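Local coordinates for putative uncharacterized protein (Bacteroides thetaiotaomicron, PDB 2RBK), which probably acts as a magnesium-dependent phosphatase of the haloacid dehalogenase superfamily, and here holds a vanadate group beside the metal, at residues F6-G11 against D186-G191; T206-D211 against I216-H221; K38-T43 against R197-K202; T67-Y72 against G212-S217; I171-W174 against F178-V181. All coordinates share one frame; numbering follows the deposited sequence.

Contact 1. Residues F6-G11 against D186-G191; sequences FFDIDG and DTKQKG. With MG (magnesium ion), chain B; VN4 (oxido(dioxo)vanadium), chain C.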
# COMPACT_ATOMS: atom_id res chain seq x y z
N PHE A 6 -8.73 2.39 8.06
CA PHE A 6 -7.71 2.39 7.05
C PHE A 6 -7.35 0.95 6.70
O PHE A 6 -6.83 0.23 7.55
CB PHE A 6 -6.44 3.11 7.53
CG PHE A 6 -6.72 4.57 7.80
CD1 PHE A 6 -7.13 5.06 9.03
CD2 PHE A 6 -6.60 5.48 6.74
CE1 PHE A 6 -7.41 6.39 9.21
CE2 PHE A 6 -6.89 6.82 6.92
CZ PHE A 6 -7.27 7.27 8.17
N PHE A 7 -7.62 0.57 5.46
CA PHE A 7 -7.42 -0.82 5.01
C PHE A 7 -6.31 -0.90 3.97
O PHE A 7 -6.40 -0.32 2.89
CB PHE A 7 -8.67 -1.36 4.36
CG PHE A 7 -9.84 -1.51 5.28
CD1 PHE A 7 -10.83 -0.56 5.36
CD2 PHE A 7 -9.95 -2.63 6.11
CE1 PHE A 7 -11.91 -0.71 6.21
CE2 PHE A 7 -11.03 -2.76 6.96
CZ PHE A 7 -12.02 -1.81 7.01
N ASP A 8 -5.29 -1.73 4.27
CA ASP A 8 -4.45 -2.25 3.21
C ASP A 8 -5.30 -3.05 2.24
O ASP A 8 -6.36 -3.56 2.59
CB ASP A 8 -3.39 -3.13 3.84
CG ASP A 8 -2.48 -3.80 2.88
OD1 ASP A 8 -2.30 -5.04 3.00
OD2 ASP A 8 -1.92 -3.10 2.00
N ILE A 9 -4.81 -3.18 0.99
CA ILE A 9 -5.55 -3.97 0.01
C ILE A 9 -5.02 -5.43 0.04
O ILE A 9 -5.75 -6.35 0.43
CB ILE A 9 -5.47 -3.43 -1.43
CG1 ILE A 9 -6.00 -2.01 -1.51
CG2 ILE A 9 -6.18 -4.38 -2.35
CD1 ILE A 9 -5.74 -1.38 -2.88
N ASP A 10 -3.81 -5.64 -0.43
CA ASP A 10 -3.36 -7.02 -0.72
C ASP A 10 -3.09 -7.80 0.56
O ASP A 10 -2.28 -7.42 1.39
CB ASP A 10 -2.15 -6.96 -1.61
CG ASP A 10 -2.48 -6.30 -2.92
OD1 ASP A 10 -3.22 -6.92 -3.70
OD2 ASP A 10 -2.05 -5.13 -3.13
N GLY A 11 -3.79 -8.89 0.76
CA GLY A 11 -3.72 -9.72 1.94
C GLY A 11 -4.56 -9.22 3.08
O GLY A 11 -4.56 -9.84 4.15
N ASP A 186 7.41 9.35 3.85
CA ASP A 186 6.21 8.89 3.18
C ASP A 186 6.00 7.41 3.38
O ASP A 186 6.54 6.57 2.68
CB ASP A 186 6.27 9.26 1.70
CG ASP A 186 6.26 10.79 1.57
OD1 ASP A 186 5.61 11.46 2.41
OD2 ASP A 186 6.97 11.26 0.68
N THR A 187 5.22 7.10 4.41
CA THR A 187 4.72 5.78 4.74
C THR A 187 3.22 5.86 4.95
O THR A 187 2.66 6.97 4.97
CB THR A 187 5.35 5.13 6.01
OG1 THR A 187 4.82 5.77 7.13
CG2 THR A 187 6.87 5.29 6.00
N LYS A 188 2.57 4.74 5.13
CA LYS A 188 1.12 4.83 5.34
C LYS A 188 0.73 5.66 6.55
O LYS A 188 -0.39 6.19 6.59
CB LYS A 188 0.52 3.43 5.37
CG LYS A 188 0.60 2.68 4.07
CD LYS A 188 0.09 1.29 4.17
CE LYS A 188 0.37 0.50 2.88
NZ LYS A 188 -0.33 -0.82 2.85
N GLN A 189 1.59 5.75 7.55
CA GLN A 189 1.34 6.63 8.70
C GLN A 189 1.13 8.07 8.28
O GLN A 189 0.26 8.78 8.80
CB GLN A 189 2.49 6.55 9.72
CG GLN A 189 2.79 7.67 10.64
CD GLN A 189 3.83 7.36 11.68
OE1 GLN A 189 4.40 6.26 11.68
NE2 GLN A 189 4.07 8.28 12.63
N LYS A 190 1.99 8.57 7.36
CA LYS A 190 1.81 9.92 6.78
C LYS A 190 0.48 10.02 6.12
O LYS A 190 -0.23 11.04 6.21
CB LYS A 190 2.94 10.19 5.77
CG LYS A 190 2.80 11.45 4.91
CD LYS A 190 2.77 12.70 5.69
CE LYS A 190 3.05 13.92 4.76
NZ LYS A 190 2.93 15.23 5.48
N GLY A 191 0.08 8.97 5.37
CA GLY A 191 -1.21 8.98 4.73
C GLY A 191 -2.36 9.14 5.73
O GLY A 191 -3.28 9.92 5.48
MG MG B . -0.80 -6.23 2.26
V VN4 C . -1.00 -3.35 0.21
O1 VN4 C . -2.41 -3.00 -0.62
O2 VN4 C . -0.59 -5.01 0.62
O3 VN4 C . 0.49 -2.28 0.22
O HOH W 1 0.62 -5.07 3.28
O HOH W 2 0.54 -7.71 1.66
O HOH W 3 -0.32 -3.53 -1.79

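Contact 2. Residues T206-D211 against I216-H221; sequences TMSFGD and ISMLRH. With MG (magnesium ion), chain B.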
# COMPACT_ATOMS: atom_id res chain seq x y z
N THR A 206 -8.86 6.54 15.07
CA THR A 206 -8.48 5.78 13.88
C THR A 206 -8.29 4.30 14.17
O THR A 206 -7.87 3.91 15.28
CB THR A 206 -7.19 6.33 13.27
OG1 THR A 206 -6.09 6.23 14.18
CG2 THR A 206 -7.38 7.79 12.85
N MET A 207 -8.50 3.48 13.16
CA MET A 207 -8.23 2.05 13.20
C MET A 207 -7.62 1.65 11.87
O MET A 207 -8.15 2.03 10.81
CB MET A 207 -9.53 1.28 13.44
CG MET A 207 -9.35 -0.24 13.59
SD MET A 207 -10.89 -1.10 13.97
CE MET A 207 -11.10 -0.61 15.68
N SER A 208 -6.57 0.86 11.90
CA SER A 208 -5.91 0.40 10.68
C SER A 208 -5.89 -1.13 10.65
O SER A 208 -5.95 -1.80 11.70
CB SER A 208 -4.50 0.97 10.58
OG SER A 208 -3.72 0.50 11.66
N PHE A 209 -5.79 -1.68 9.43
CA PHE A 209 -5.83 -3.09 9.15
C PHE A 209 -4.74 -3.43 8.15
O PHE A 209 -4.69 -2.80 7.09
CB PHE A 209 -7.18 -3.51 8.56
CG PHE A 209 -8.39 -3.19 9.40
CD1 PHE A 209 -8.90 -1.91 9.46
CD2 PHE A 209 -9.05 -4.18 10.10
CE1 PHE A 209 -10.03 -1.62 10.19
CE2 PHE A 209 -10.18 -3.89 10.85
CZ PHE A 209 -10.69 -2.61 10.89
N GLY A 210 -3.92 -4.44 8.45
CA GLY A 210 -2.85 -4.80 7.51
C GLY A 210 -2.32 -6.16 7.75
O GLY A 210 -2.58 -6.83 8.76
N ASP A 211 -1.52 -6.61 6.77
CA ASP A 211 -0.91 -7.92 6.78
C ASP A 211 0.58 -7.89 6.54
O ASP A 211 1.15 -8.99 6.59
CB ASP A 211 -1.50 -8.87 5.69
CG ASP A 211 -1.03 -8.48 4.31
OD1 ASP A 211 -1.08 -7.26 4.03
OD2 ASP A 211 -0.58 -9.38 3.54
N ILE A 216 3.35 -1.81 9.13
CA ILE A 216 3.73 -1.71 10.53
C ILE A 216 3.61 -0.29 11.05
O ILE A 216 3.11 -0.08 12.15
CB ILE A 216 5.15 -2.32 10.72
CG1 ILE A 216 5.05 -3.83 10.65
CG2 ILE A 216 5.81 -1.84 12.00
CD1 ILE A 216 6.41 -4.56 10.62
N SER A 217 4.06 0.71 10.26
CA SER A 217 3.99 2.07 10.81
C SER A 217 2.54 2.47 11.02
O SER A 217 2.24 3.14 12.04
CB SER A 217 4.75 3.07 9.99
OG SER A 217 4.22 3.23 8.71
N MET A 218 1.61 2.13 10.14
CA MET A 218 0.21 2.50 10.39
C MET A 218 -0.46 1.65 11.46
O MET A 218 -1.41 2.15 12.09
CB MET A 218 -0.64 2.55 9.12
CG MET A 218 -1.03 1.24 8.48
SD MET A 218 -2.34 1.53 7.28
CE MET A 218 -2.68 -0.15 6.75
N LEU A 219 -0.04 0.41 11.67
CA LEU A 219 -0.55 -0.43 12.75
C LEU A 219 -0.16 0.19 14.11
O LEU A 219 -0.95 0.15 15.04
CB LEU A 219 -0.04 -1.85 12.63
CG LEU A 219 -0.65 -2.63 11.47
CD1 LEU A 219 0.06 -3.94 11.19
CD2 LEU A 219 -2.12 -2.92 11.69
N ARG A 220 1.06 0.71 14.20
CA ARG A 220 1.53 1.35 15.42
C ARG A 220 0.89 2.72 15.60
O ARG A 220 0.61 3.14 16.72
CB ARG A 220 3.06 1.40 15.43
CG ARG A 220 3.71 0.05 15.61
CD ARG A 220 5.20 0.12 15.96
NE ARG A 220 5.78 -1.22 16.08
CZ ARG A 220 5.69 -2.10 17.05
NH1 ARG A 220 4.96 -1.76 18.13
NH2 ARG A 220 6.29 -3.29 16.99
N HIS A 221 0.69 3.47 14.51
CA HIS A 221 0.28 4.86 14.58
C HIS A 221 -1.19 5.04 14.81
O HIS A 221 -1.61 5.97 15.56
CB HIS A 221 0.71 5.56 13.30
CG HIS A 221 0.50 7.05 13.28
ND1 HIS A 221 1.11 7.88 14.19
CD2 HIS A 221 -0.21 7.82 12.38
CE1 HIS A 221 0.75 9.12 13.85
NE2 HIS A 221 -0.01 9.11 12.79
MG MG B . -0.80 -6.23 2.26
O HOH W 2 0.54 -7.71 1.66
O HOH W 1 0.62 -5.07 3.28

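Contact 3. Residues K38-T43 against R197-K202; sequences KIFIAT and RHFGIK. With VN4 (oxido(dioxo)vanadium), chain C.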
# COMPACT_ATOMS: atom_id res chain seq x y z
N LYS A 38 -15.85 6.47 8.20
CA LYS A 38 -15.15 6.80 6.98
C LYS A 38 -14.20 5.62 6.68
O LYS A 38 -13.51 5.13 7.56
CB LYS A 38 -14.40 8.11 7.08
CG LYS A 38 -15.26 9.28 7.42
CD LYS A 38 -16.49 9.50 6.64
CE LYS A 38 -17.11 10.84 6.98
NZ LYS A 38 -18.40 10.99 6.36
N ILE A 39 -14.19 5.20 5.41
CA ILE A 39 -13.48 4.02 4.98
C ILE A 39 -12.42 4.41 3.95
O ILE A 39 -12.75 4.99 2.89
CB ILE A 39 -14.46 3.00 4.37
CG1 ILE A 39 -15.46 2.52 5.43
CG2 ILE A 39 -13.69 1.87 3.69
CD1 ILE A 39 -16.57 1.67 4.90
N PHE A 40 -11.17 4.17 4.28
CA PHE A 40 -10.05 4.60 3.45
C PHE A 40 -9.22 3.41 3.07
O PHE A 40 -9.00 2.45 3.82
CB PHE A 40 -9.18 5.57 4.24
CG PHE A 40 -9.95 6.80 4.67
CD1 PHE A 40 -10.32 6.99 5.99
CD2 PHE A 40 -10.35 7.71 3.70
CE1 PHE A 40 -11.07 8.14 6.32
CE2 PHE A 40 -11.09 8.84 4.04
CZ PHE A 40 -11.48 9.03 5.36
N ILE A 41 -8.69 3.48 1.86
CA ILE A 41 -7.68 2.55 1.35
C ILE A 41 -6.31 3.06 1.69
O ILE A 41 -6.08 4.28 1.59
CB ILE A 41 -7.87 2.40 -0.17
CG1 ILE A 41 -9.25 1.80 -0.49
CG2 ILE A 41 -6.74 1.60 -0.81
CD1 ILE A 41 -9.49 0.44 0.11
N ALA A 42 -5.41 2.18 2.12
CA ALA A 42 -4.02 2.57 2.44
C ALA A 42 -3.15 1.49 1.83
O ALA A 42 -2.95 0.43 2.42
CB ALA A 42 -3.82 2.75 3.92
N THR A 43 -2.58 1.79 0.63
CA THR A 43 -1.90 0.79 -0.18
C THR A 43 -0.58 1.30 -0.71
O THR A 43 -0.37 2.48 -0.95
CB THR A 43 -2.84 0.34 -1.32
OG1 THR A 43 -2.24 -0.69 -2.10
CG2 THR A 43 -3.18 1.48 -2.28
N ARG A 197 -6.40 14.90 8.80
CA ARG A 197 -6.32 16.39 8.71
C ARG A 197 -7.45 16.88 7.86
O ARG A 197 -8.13 17.86 8.19
CB ARG A 197 -4.95 16.79 8.12
CG ARG A 197 -4.71 18.23 7.79
CD ARG A 197 -3.43 18.56 7.04
NE ARG A 197 -3.40 17.93 5.71
CZ ARG A 197 -4.08 18.33 4.68
NH1 ARG A 197 -4.87 19.40 4.81
NH2 ARG A 197 -4.00 17.68 3.50
N HIS A 198 -7.71 16.24 6.70
CA HIS A 198 -8.75 16.71 5.80
C HIS A 198 -10.15 16.60 6.39
O HIS A 198 -11.02 17.46 6.16
CB HIS A 198 -8.62 15.88 4.51
CG HIS A 198 -9.57 16.26 3.46
ND1 HIS A 198 -9.35 17.33 2.63
CD2 HIS A 198 -10.75 15.71 3.05
CE1 HIS A 198 -10.34 17.40 1.78
NE2 HIS A 198 -11.22 16.46 2.00
N PHE A 199 -10.41 15.54 7.16
CA PHE A 199 -11.71 15.27 7.71
C PHE A 199 -11.90 15.80 9.14
O PHE A 199 -12.99 15.71 9.65
CB PHE A 199 -12.05 13.78 7.71
CG PHE A 199 -12.41 13.26 6.33
CD1 PHE A 199 -11.45 12.80 5.42
CD2 PHE A 199 -13.73 13.24 5.94
CE1 PHE A 199 -11.84 12.36 4.18
CE2 PHE A 199 -14.11 12.81 4.66
CZ PHE A 199 -13.13 12.35 3.82
N GLY A 200 -10.93 16.36 9.78
CA GLY A 200 -11.08 16.81 11.17
C GLY A 200 -11.17 15.65 12.17
O GLY A 200 -11.71 15.87 13.28
N ILE A 201 -10.68 14.50 11.80
CA ILE A 201 -10.68 13.32 12.66
C ILE A 201 -9.41 13.31 13.49
O ILE A 201 -8.36 13.67 12.97
CB ILE A 201 -10.89 12.06 11.80
CG1 ILE A 201 -12.29 12.08 11.20
CG2 ILE A 201 -10.62 10.78 12.56
CD1 ILE A 201 -12.60 10.99 10.19
N LYS A 202 -9.51 12.90 14.76
CA LYS A 202 -8.34 12.81 15.58
C LYS A 202 -7.67 11.45 15.45
O LYS A 202 -8.33 10.44 15.17
CB LYS A 202 -8.69 13.03 17.06
CG LYS A 202 -9.35 14.34 17.39
CD LYS A 202 -8.54 15.52 17.03
CE LYS A 202 -7.24 15.85 17.64
NZ LYS A 202 -7.00 17.33 17.35
V VN4 C . -1.00 -3.35 0.21
O1 VN4 C . -2.41 -3.00 -0.62
O2 VN4 C . -0.59 -5.01 0.62
O3 VN4 C . 0.49 -2.28 0.22
O HOH W 3 -0.32 -3.53 -1.79

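Contact 4. Residues T67-Y72 against G212-S217; sequences TMNGAY and GGNDIS. With VN4 (oxido(dioxo)vanadium), chain C.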
# COMPACT_ATOMS: atom_id res chain seq x y z
N THR A 67 -2.32 6.13 -1.45
CA THR A 67 -1.66 5.26 -2.43
C THR A 67 -0.18 5.50 -2.38
O THR A 67 0.32 6.45 -1.77
CB THR A 67 -2.24 5.49 -3.85
OG1 THR A 67 -1.76 6.73 -4.39
CG2 THR A 67 -3.73 5.42 -3.87
N MET A 68 0.56 4.59 -3.04
CA MET A 68 2.02 4.69 -3.06
C MET A 68 2.58 4.92 -1.63
O MET A 68 3.46 5.75 -1.40
CB MET A 68 2.52 5.76 -4.04
CG MET A 68 2.14 5.43 -5.44
SD MET A 68 3.00 6.35 -6.69
CE MET A 68 1.70 7.37 -7.39
N ASN A 69 2.05 4.15 -0.69
CA ASN A 69 2.60 4.15 0.67
C ASN A 69 2.56 5.51 1.32
O ASN A 69 3.38 5.83 2.17
CB ASN A 69 4.05 3.60 0.72
CG ASN A 69 4.09 2.14 0.41
OD1 ASN A 69 3.69 1.34 1.25
ND2 ASN A 69 4.47 1.77 -0.81
N GLY A 70 1.55 6.33 0.98
CA GLY A 70 1.43 7.68 1.53
C GLY A 70 1.95 8.77 0.67
O GLY A 70 1.69 9.96 0.98
N ALA A 71 2.66 8.46 -0.41
CA ALA A 71 3.23 9.47 -1.29
C ALA A 71 2.21 10.10 -2.24
O ALA A 71 2.51 11.08 -2.93
CB ALA A 71 4.39 8.92 -2.10
N TYR A 72 0.96 9.60 -2.29
CA TYR A 72 -0.04 10.17 -3.16
C TYR A 72 -1.42 9.92 -2.55
O TYR A 72 -1.89 8.77 -2.56
CB TYR A 72 0.08 9.65 -4.58
CG TYR A 72 -0.72 10.42 -5.58
CD1 TYR A 72 -0.16 11.55 -6.16
CD2 TYR A 72 -1.97 10.00 -5.95
CE1 TYR A 72 -0.85 12.29 -7.07
CE2 TYR A 72 -2.66 10.74 -6.89
CZ TYR A 72 -2.12 11.87 -7.46
OH TYR A 72 -2.81 12.57 -8.44
N GLY A 212 1.20 -6.76 6.25
CA GLY A 212 2.56 -6.75 5.70
C GLY A 212 3.48 -5.78 6.39
O GLY A 212 3.05 -4.92 7.17
N GLY A 213 4.78 -5.92 6.09
CA GLY A 213 5.75 -5.04 6.69
C GLY A 213 5.50 -3.56 6.41
O GLY A 213 5.78 -2.76 7.31
N ASN A 214 4.96 -3.22 5.26
CA ASN A 214 4.70 -1.83 4.95
C ASN A 214 3.45 -1.27 5.66
O ASN A 214 3.12 -0.11 5.46
CB ASN A 214 4.60 -1.56 3.45
CG ASN A 214 3.36 -2.13 2.76
OD1 ASN A 214 2.87 -3.17 3.25
ND2 ASN A 214 2.90 -1.57 1.64
N ASP A 215 2.79 -2.12 6.49
CA ASP A 215 1.71 -1.71 7.31
C ASP A 215 2.14 -1.43 8.75
O ASP A 215 1.33 -0.93 9.53
CB ASP A 215 0.61 -2.79 7.34
CG ASP A 215 0.06 -3.08 5.97
OD1 ASP A 215 -0.20 -2.05 5.26
OD2 ASP A 215 -0.14 -4.26 5.63
N ILE A 216 3.35 -1.81 9.13
CA ILE A 216 3.73 -1.71 10.53
C ILE A 216 3.61 -0.29 11.05
O ILE A 216 3.11 -0.08 12.15
CB ILE A 216 5.15 -2.32 10.72
CG1 ILE A 216 5.05 -3.83 10.65
CG2 ILE A 216 5.81 -1.84 12.00
CD1 ILE A 216 6.41 -4.56 10.62
N SER A 217 4.06 0.71 10.26
CA SER A 217 3.99 2.07 10.81
C SER A 217 2.54 2.47 11.02
O SER A 217 2.24 3.14 12.04
CB SER A 217 4.75 3.07 9.99
OG SER A 217 4.22 3.23 8.71
V VN4 C . -1.00 -3.35 0.21
O1 VN4 C . -2.41 -3.00 -0.62
O2 VN4 C . -0.59 -5.01 0.62
O3 VN4 C . 0.49 -2.28 0.22
O HOH W 4 4.02 2.21 4.07
O HOH W 3 -0.32 -3.53 -1.79

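Contact 5. Residues I171-W174 against F178-V181; sequences IGRW and FADV. With VN4 (oxido(dioxo)vanadium), chain C.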
# COMPACT_ATOMS: atom_id res chain seq x y z
N ILE A 171 11.62 2.73 2.56
CA ILE A 171 11.58 1.49 1.86
C ILE A 171 10.66 0.55 2.60
O ILE A 171 10.87 0.35 3.81
CB ILE A 171 12.96 0.83 1.67
CG1 ILE A 171 14.04 1.79 1.18
CG2 ILE A 171 12.72 -0.35 0.75
CD1 ILE A 171 15.40 1.31 1.63
N GLY A 172 9.63 0.02 1.92
CA GLY A 172 8.73 -0.92 2.56
C GLY A 172 8.42 -2.12 1.71
O GLY A 172 8.48 -1.99 0.48
N ARG A 173 8.02 -3.22 2.27
CA ARG A 173 7.51 -4.36 1.44
C ARG A 173 6.10 -4.84 1.88
O ARG A 173 5.76 -4.95 3.05
CB ARG A 173 8.38 -5.58 1.47
CG ARG A 173 9.83 -5.45 1.20
CD ARG A 173 10.73 -6.68 1.10
NE ARG A 173 12.08 -6.18 0.79
CZ ARG A 173 12.73 -6.45 -0.27
NH1 ARG A 173 12.24 -7.32 -1.15
NH2 ARG A 173 13.93 -5.92 -0.54
N TRP A 174 5.25 -5.18 0.86
CA TRP A 174 4.03 -5.89 0.99
C TRP A 174 3.96 -7.27 0.38
O TRP A 174 3.05 -8.00 0.54
CB TRP A 174 2.85 -5.06 0.47
CG TRP A 174 2.89 -4.50 -0.92
CD1 TRP A 174 3.50 -3.32 -1.33
CD2 TRP A 174 2.30 -5.06 -2.10
NE1 TRP A 174 3.32 -3.12 -2.64
CE2 TRP A 174 2.58 -4.14 -3.16
CE3 TRP A 174 1.55 -6.19 -2.38
CZ2 TRP A 174 2.16 -4.32 -4.48
CZ3 TRP A 174 1.12 -6.38 -3.68
CH2 TRP A 174 1.42 -5.47 -4.68
N PHE A 178 9.96 -7.83 -3.93
CA PHE A 178 10.23 -6.46 -4.33
C PHE A 178 9.94 -5.53 -3.18
O PHE A 178 9.33 -5.95 -2.21
CB PHE A 178 9.33 -6.13 -5.51
CG PHE A 178 7.82 -6.22 -5.27
CD1 PHE A 178 7.13 -5.11 -4.82
CD2 PHE A 178 7.08 -7.39 -5.53
CE1 PHE A 178 5.75 -5.17 -4.64
CE2 PHE A 178 5.70 -7.47 -5.34
CZ PHE A 178 5.05 -6.33 -4.90
N ALA A 179 10.34 -4.28 -3.32
CA ALA A 179 10.11 -3.27 -2.30
C ALA A 179 9.58 -2.01 -2.98
O ALA A 179 9.88 -1.78 -4.15
CB ALA A 179 11.40 -2.97 -1.53
N ASP A 180 8.91 -1.15 -2.21
CA ASP A 180 8.48 0.15 -2.65
C ASP A 180 9.33 1.22 -1.98
O ASP A 180 9.49 1.19 -0.75
CB ASP A 180 7.02 0.41 -2.28
CG ASP A 180 6.01 -0.45 -3.00
OD1 ASP A 180 6.22 -0.82 -4.18
OD2 ASP A 180 4.95 -0.71 -2.33
N VAL A 181 9.81 2.16 -2.75
CA VAL A 181 10.69 3.23 -2.32
C VAL A 181 9.96 4.55 -2.57
O VAL A 181 9.51 4.81 -3.69
CB VAL A 181 12.00 3.17 -3.08
CG1 VAL A 181 12.95 4.27 -2.57
CG2 VAL A 181 12.67 1.82 -2.91
V VN4 C . -1.00 -3.35 0.21
O1 VN4 C . -2.41 -3.00 -0.62
O2 VN4 C . -0.59 -5.01 0.62
O3 VN4 C . 0.49 -2.28 0.22
O HOH W 5 5.80 -1.28 0.23
O HOH W 6 3.57 -1.10 -5.35
O HOH W 7 6.76 -5.33 -1.40
O HOH W 3 -0.32 -3.53 -1.79

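Contact 1. Residues F6-G11 against D186-G191
The D8 carboxylate has magnesium and vanadium close to its plane, one on each oxygen, while K188 NZ stands well out of that plane, 2.9 Å from D8 OD2. This is the one direct approach between F6-G11 and D186-G191. D8 OD1 binds the magnesium ion at 2.1 Å and is also hydrogen-bonded to T12 OG1. D8 OD2 binds the vanadium of the bound oxido(dioxo)vanadium group (vanadate) at 2.0 Å. The D8 side chain stands with CG anti to the backbone N (chi1 177°), which sends the carboxylate off the strand end toward both metals. K188 comes from the first turn of helix 188-199. Its chain is extended beyond CG and brings the ammonium to the site. There NZ donates to vanadate O3 at 3.1 Å, forms a salt bridge to D215 and bonds the carbonyl of A42. Vanadate O1 is gripped from the loop by the backbone N-H groups of I9 and D10, the latter at 3.0 Å. The magnesium ion also takes D10 O, vanadate O2, two waters and D211. Across the vanadium, water 3 lies 2.1 Å from the metal, nearly in line with D8 OD2 (171°). Three oxygens in the equator and two apical ligands mimic the trigonal-bipyramidal state of phosphoryl transfer. D8 holds the place of the nucleophile in related phosphatases, and K188 and magnesium would probably offset the negative charge gathered there.

Contact 2. Residues T206-D211 against I216-H221
S208 and M218 carry the one hydrogen bond between strand 206-210 and helix 216-221. S208 OG donates to M218 O at 2.9 Å. The donor stands well above the carbonyl plane, at a C=O...OG angle of 108°. S208 chi1 is 63°, with OG between the backbone N and the carbonyl carbon, which lifts the hydroxyl to the helix backbone. The rest is van der Waals contact, much of it methyls on polar atoms. M218 runs out extended beyond CG and reaches the strand at a slant. Its SD is 4.0 Å from S208 CB, and its CE ends 3.3 Å from F209 O. L219 reaches in with one branch, and its CD2 meets S208 OG at 3.8 Å and G210 N at 4.0 Å. G210 carries no side chain where the ends of M218 and L219 come in. Further out, M218 packs on I192 of helix 188-199, and L219 on V235 of helix 233-238. Beyond the strand end, D211 OD1 binds the magnesium ion at 2.1 Å, and its OD2 accepts from water 2, itself a magnesium ligand. D211 N donates to D215 OD2. Strand and helix axes pass 7.5 Å apart at 149°, roughly antiparallel. This is the first half of a beta-alpha-beta unit completed by strand 224-227, with a metal-binding acid at the strand's C-terminal end, as in the Rossmann-like core of haloacid dehalogenase phosphatases.

Contact 3. Residues K38-T43 against R197-K202
F40 and F199 meet at a slant that is neither a stack nor an edge-to-face pair. Their planes are 59° apart and their centroids 5.3 Å. The rim of F40 comes over one face of F199, with F40 CZ 3.6 Å from F199 CE1. The two side chains approach from opposite directions, F40 from strand 38-42 and F199 from the last turn of helix 188-199. F199 has CG anti to its carbonyl carbon (chi1 -75°), which turns the ring back toward the sheet. K38 lies alongside. Its CG touches I201 CD1 at 4.2 Å, and its CE comes near F199 CE2. Just past the helix end the chain turns at G200, and I201 drops its side chain beside strand 4-7, on A4. F40 is packed further by F6 and I195. With an alanine at F199, the rim of F40 would probably lose its aromatic cover and the aliphatic part of K38 a neighbour, opening a gap at the helix end. The other end of K38-T43 reaches the active site, where T43 OG1 donates to vanadate O1 at 2.7 Å. No hydrogen bond links K38-T43 to R197-K202. The helix end is therefore held to the strand by apolar and aromatic contact alone between the two segments.

Contact 4. Residues T67-Y72 against G212-S217
N69 and N214 meet through their first torsions. N69 has CG beside its backbone N (chi1 -68°), and N214 has CG between N and the carbonyl carbon (chi1 70°). The two side chains cross at about a right angle. N214 ND2 donates to N69 OD1 at 3.0 Å, in the carbonyl plane and on a lone pair. The same N214 ND2 donates to vanadate O3 at 2.9 Å and 164°. Both amide protons are used, which fixes which end of the amide faces the ligand. N69 ND2 is bonded to Q149 OE1 and D180 OD2. These bonds hold the N69 amide with OD1 toward N214, so N69 acts as a second-shell residue. The loop that presents N69 joins strands 64-67 and 72-75 and closes with a classic beta bulge, A71 and Y72 facing T67. Y72 O accepts from T67 N and from T67 OG1, the latter at 2.7 Å, from opposite faces of its plane. Water 4 adds a second bridge and donates to N69 OD1 and to N214 O. On the other side the chain leading to helix 216-221 is folded on itself, as D215 OD2 accepts from G212 N at 2.9 Å and D215 N bonds G212 O.

Contact 5. Residues I171-W174 against F178-V181
D180 OD2 is gripped from several sides. W174 NE1 donates to it at 2.9 Å, a weak bond bent to 125°, with D180 OD2 at the indole edge, near its plane. Water 5 and N69 ND2 also donate to D180 OD2. D180 OD1 takes T151 OG1 and water 6. The indole is sandwiched. Water 3, the apical ligand of vanadium, sits 3.0 Å over the centre of one face, with the vanadate on that side. The edge of F178 meets the opposite face in a T-shaped pair, planes at 86° and centroids 5.0 Å apart. W174 CZ2 and F178 CZ are 3.5 Å apart. W174 chi1 is 55°, which swings the ring off the hairpin toward the ligand. An alanine at W174 would probably leave the edge of F178 without its aromatic face, water 3 without the indole, and D180 OD2 without one weak donor. Next to the ring along the chain, the backbones pair as a beta hairpin. G172 and D180 form an antiparallel hydrogen-bonded pair, and I171 with V181 a non-hydrogen-bonded one. I171 CG2 packs on A179 CB at 3.7 Å. The R173 guanidinium lays one face over A179 CB and reaches E159 of helix 156-162 in a salt bridge. The hairpin lies against strand 149-152, with backbone bonds from A179 to P152 and V181 to M150, consistent with a place in the cap above the core.

Contacts 1 and 4 have centres only about 4 Å apart and form the heart of the vanadate site. They are joined outside it by T187 OG1 and S217 OG, 3.0 Å apart. Contact 2 centres about 7 Å from contact 1, and its D211 completes the magnesium site with D8 and D10. Strand 4-7 ties contact 1 to contacts 2 and 3, lying between strands 206-210 and 38-42. Contact 3 brings T43 to the same vanadate from the sheet. Contact 5 comes from the other side, about 23 Å from contact 3 between centres. It meets contact 4 where N214 N lies 2.9 Å from R173 O. W174 lies over the vanadate site.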